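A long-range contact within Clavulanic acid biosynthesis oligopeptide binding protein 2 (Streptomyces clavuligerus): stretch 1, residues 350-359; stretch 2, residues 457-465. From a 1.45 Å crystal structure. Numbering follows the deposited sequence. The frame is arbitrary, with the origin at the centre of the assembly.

Stretch 1 350-359: ALFPPTLPAH
Stretch 2 457-465: FPTEYGFLA

How do the two backbones lie against each other? Stretch 1 has no regular helix or strand; it folds through two consecutive type I turns, Pro353 to Leu356 and Leu356 to His359, closed by Leu356 N to Pro353 O at 3.2 Å and His359 N to Leu356 O at 3.0 Å. Stretch 2 is extended at Phe457, then enters a helix at Glu460 that runs on past Ala465. The register is antiparallel in sequence: Leu356 CA lies 6.3 Å from Thr459 CA, and Phe352 CA lies 7.4 Å from Phe463 CA. Together the stretches bury 501 Å².

What happens where stretch 2 turns into its helix? Pro458 (phi/psi -79/64) and Thr459 (-135/166) lead in. The CA-to-CB bond of Leu356 (m,t) points toward stretch 2, and Leu356 CD2 lies 3.5 Å from Pro458 O and 3.8 Å from Thr459 CA. The CA-to-CB bond of Thr459 points away from stretch 1, and the side chain serves its own helix instead: in rotamer p, Thr459 OG1 accepts from Gly462 N at 3.1 Å, an N-cap that satisfies an otherwise free amide of the first turn.

How does Glu460 bond to the turns? Its CA-to-CB bond points sideways, but chi1 m, chi2 p and chi3 near -18° bring the carboxylate to stretch 1. There Glu460 OE2 accepts from Ala358 N at 2.8 Å, with an N-H...O angle of 143°, the one hydrogen bond across the contact. Pro357 N is 3.3 Å from Glu460 OE2 but has no hydrogen to share, so this is no hydrogen bond; Pro357 CD is nearer still to Glu460 OE2, at 3.2 Å. The aliphatic part of the side chain works too: Glu460 CG sits over one face of the Phe352 ring, 4.1 Å from its centroid, a CH-pi contact. Phe352 is in rotamer m with chi2 near 132°.

What fills the space one turn further on? The CA-to-CB bond of Phe463 (chi1 t, chi2 near 85°) points toward stretch 1. Pro353 CD lies over one face of the Phe463 ring, 3.6 Å from the ring centroid and only 9° off the normal, a CH-pi contact. Leu356 CD1 to Phe463 CB and Phe352 CD2 to Phe463 CD2, both 3.9 Å, are apolar van der Waals contacts. Separately, Leu351 O comes within 3.2 Å of the ring atom Phe463 CZ.

How does the contact close along the helix? The CA-to-CB bond of Leu464 (t,p) also points toward stretch 1. Leu464 CD2 touches Phe352 CZ at 3.6 Å, while Leu464 CD1 meets CD1 of Leu351, rotamer m,t, at 3.8 Å. All three residues are buried, so the contact is van der Waals packing between apolar side chains.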

# COMPACT_ATOMS: atom_id res chain seq x y z
N ALA A 350 1.91 13.12 13.54
CA ALA A 350 0.75 12.24 13.61
C ALA A 350 0.83 11.14 12.54
O ALA A 350 1.83 11.03 11.83
CB ALA A 350 -0.54 13.04 13.49
N LEU A 351 -0.23 10.34 12.43
CA LEU A 351 -0.18 9.10 11.66
C LEU A 351 -0.75 9.20 10.24
O LEU A 351 -0.08 8.81 9.29
CB LEU A 351 -0.86 7.97 12.44
CG LEU A 351 -0.39 7.76 13.89
CD1 LEU A 351 -1.32 6.83 14.64
CD2 LEU A 351 1.04 7.24 13.94
N PHE A 352 -1.97 9.73 10.11
CA PHE A 352 -2.64 9.80 8.80
C PHE A 352 -1.86 10.61 7.78
O PHE A 352 -1.40 11.71 8.08
CB PHE A 352 -4.03 10.43 8.93
CG PHE A 352 -5.05 9.59 9.64
CD1 PHE A 352 -5.84 10.14 10.64
CD2 PHE A 352 -5.25 8.25 9.29
CE1 PHE A 352 -6.80 9.38 11.30
CE2 PHE A 352 -6.21 7.48 9.95
CZ PHE A 352 -6.98 8.05 10.95
N PRO A 353 -1.71 10.07 6.55
CA PRO A 353 -1.24 10.89 5.43
C PRO A 353 -2.27 11.97 5.09
O PRO A 353 -3.46 11.78 5.33
CB PRO A 353 -1.13 9.88 4.28
CG PRO A 353 -1.13 8.54 4.92
CD PRO A 353 -1.96 8.68 6.15
N PRO A 354 -1.81 13.11 4.52
CA PRO A 354 -2.73 14.20 4.14
C PRO A 354 -3.73 13.87 3.03
O PRO A 354 -4.61 14.69 2.74
CB PRO A 354 -1.78 15.32 3.70
CG PRO A 354 -0.52 14.64 3.33
CD PRO A 354 -0.40 13.46 4.25
N THR A 355 -3.62 12.69 2.41
CA THR A 355 -4.59 12.25 1.40
C THR A 355 -5.92 11.85 2.03
O THR A 355 -6.95 11.83 1.35
CB THR A 355 -4.07 11.04 0.59
OG1 THR A 355 -3.48 10.08 1.47
CG2 THR A 355 -3.06 11.47 -0.46
N LEU A 356 -5.89 11.53 3.32
CA LEU A 356 -7.08 11.04 4.01
C LEU A 356 -7.86 12.17 4.67
O LEU A 356 -7.26 13.07 5.27
CB LEU A 356 -6.70 9.97 5.03
CG LEU A 356 -5.90 8.77 4.52
CD1 LEU A 356 -5.64 7.81 5.66
CD2 LEU A 356 -6.60 8.06 3.37
N PRO A 357 -9.20 12.14 4.55
CA PRO A 357 -10.10 13.14 5.13
C PRO A 357 -9.83 13.45 6.60
O PRO A 357 -9.93 14.61 7.00
CB PRO A 357 -11.48 12.50 4.97
CG PRO A 357 -11.35 11.69 3.73
CD PRO A 357 -9.95 11.12 3.78
N ALA A 358 -9.48 12.44 7.40
CA ALA A 358 -9.29 12.62 8.83
C ALA A 358 -7.98 13.28 9.23
O ALA A 358 -7.78 13.61 10.40
CB ALA A 358 -9.46 11.29 9.56
N HIS A 359 -7.08 13.49 8.27
CA HIS A 359 -5.82 14.18 8.54
C HIS A 359 -6.05 15.44 9.38
O HIS A 359 -6.91 16.27 9.07
CB HIS A 359 -5.10 14.53 7.24
CG HIS A 359 -3.76 15.16 7.45
ND1 HIS A 359 -3.53 16.51 7.30
CD2 HIS A 359 -2.57 14.61 7.80
CE1 HIS A 359 -2.26 16.77 7.54
NE2 HIS A 359 -1.65 15.63 7.85
N PHE A 457 -5.42 -0.03 0.94
CA PHE A 457 -6.40 0.79 0.23
C PHE A 457 -6.47 2.17 0.90
O PHE A 457 -6.30 2.28 2.11
CB PHE A 457 -7.78 0.10 0.10
CG PHE A 457 -8.28 -0.54 1.37
CD1 PHE A 457 -9.20 0.12 2.19
CD2 PHE A 457 -7.87 -1.83 1.73
CE1 PHE A 457 -9.68 -0.48 3.35
CE2 PHE A 457 -8.34 -2.43 2.90
CZ PHE A 457 -9.25 -1.75 3.71
N PRO A 458 -6.68 3.24 0.10
CA PRO A 458 -6.51 4.61 0.60
C PRO A 458 -7.67 5.16 1.43
O PRO A 458 -8.33 6.13 1.04
CB PRO A 458 -6.32 5.43 -0.68
CG PRO A 458 -7.11 4.69 -1.70
CD PRO A 458 -7.03 3.23 -1.34
N THR A 459 -7.91 4.53 2.58
CA THR A 459 -8.91 5.00 3.54
C THR A 459 -8.32 4.97 4.93
O THR A 459 -7.27 4.34 5.16
CB THR A 459 -10.19 4.13 3.55
OG1 THR A 459 -9.87 2.82 4.02
CG2 THR A 459 -10.83 4.05 2.17
N GLU A 460 -8.99 5.63 5.87
CA GLU A 460 -8.57 5.62 7.26
C GLU A 460 -8.56 4.21 7.85
O GLU A 460 -7.64 3.86 8.60
CB GLU A 460 -9.45 6.54 8.11
CG GLU A 460 -9.23 8.02 7.86
CD GLU A 460 -10.07 8.58 6.73
OE1 GLU A 460 -10.58 7.80 5.90
OE2 GLU A 460 -10.23 9.82 6.67
N TYR A 461 -9.56 3.39 7.50
CA TYR A 461 -9.56 2.00 7.95
C TYR A 461 -8.35 1.26 7.41
O TYR A 461 -7.62 0.62 8.17
CB TYR A 461 -10.85 1.25 7.57
CG TYR A 461 -10.83 -0.14 8.14
CD1 TYR A 461 -11.32 -0.39 9.42
CD2 TYR A 461 -10.28 -1.21 7.42
CE1 TYR A 461 -11.28 -1.67 9.97
CE2 TYR A 461 -10.23 -2.49 7.96
CZ TYR A 461 -10.73 -2.71 9.24
OH TYR A 461 -10.68 -3.98 9.77
N GLY A 462 -8.15 1.34 6.09
CA GLY A 462 -7.02 0.67 5.46
C GLY A 462 -5.69 1.09 6.06
O GLY A 462 -4.80 0.27 6.25
N PHE A 463 -5.56 2.38 6.37
CA PHE A 463 -4.31 2.89 6.91
C PHE A 463 -4.09 2.55 8.38
O PHE A 463 -3.01 2.08 8.77
CB PHE A 463 -4.18 4.40 6.70
CG PHE A 463 -2.85 4.94 7.14
CD1 PHE A 463 -1.77 4.91 6.27
CD2 PHE A 463 -2.67 5.43 8.43
CE1 PHE A 463 -0.52 5.37 6.67
CE2 PHE A 463 -1.43 5.89 8.84
CZ PHE A 463 -0.36 5.87 7.96
N LEU A 464 -5.10 2.80 9.21
CA LEU A 464 -4.90 2.77 10.66
C LEU A 464 -5.30 1.47 11.36
O LEU A 464 -4.63 1.07 12.31
CB LEU A 464 -5.57 3.98 11.33
CG LEU A 464 -5.16 4.30 12.77
CD1 LEU A 464 -3.64 4.37 12.92
CD2 LEU A 464 -5.81 5.58 13.26
N ALA A 465 -6.36 0.81 10.90
CA ALA A 465 -6.82 -0.39 11.59
C ALA A 465 -5.76 -1.50 11.72
O ALA A 465 -5.62 -2.08 12.79
CB ALA A 465 -8.10 -0.93 10.97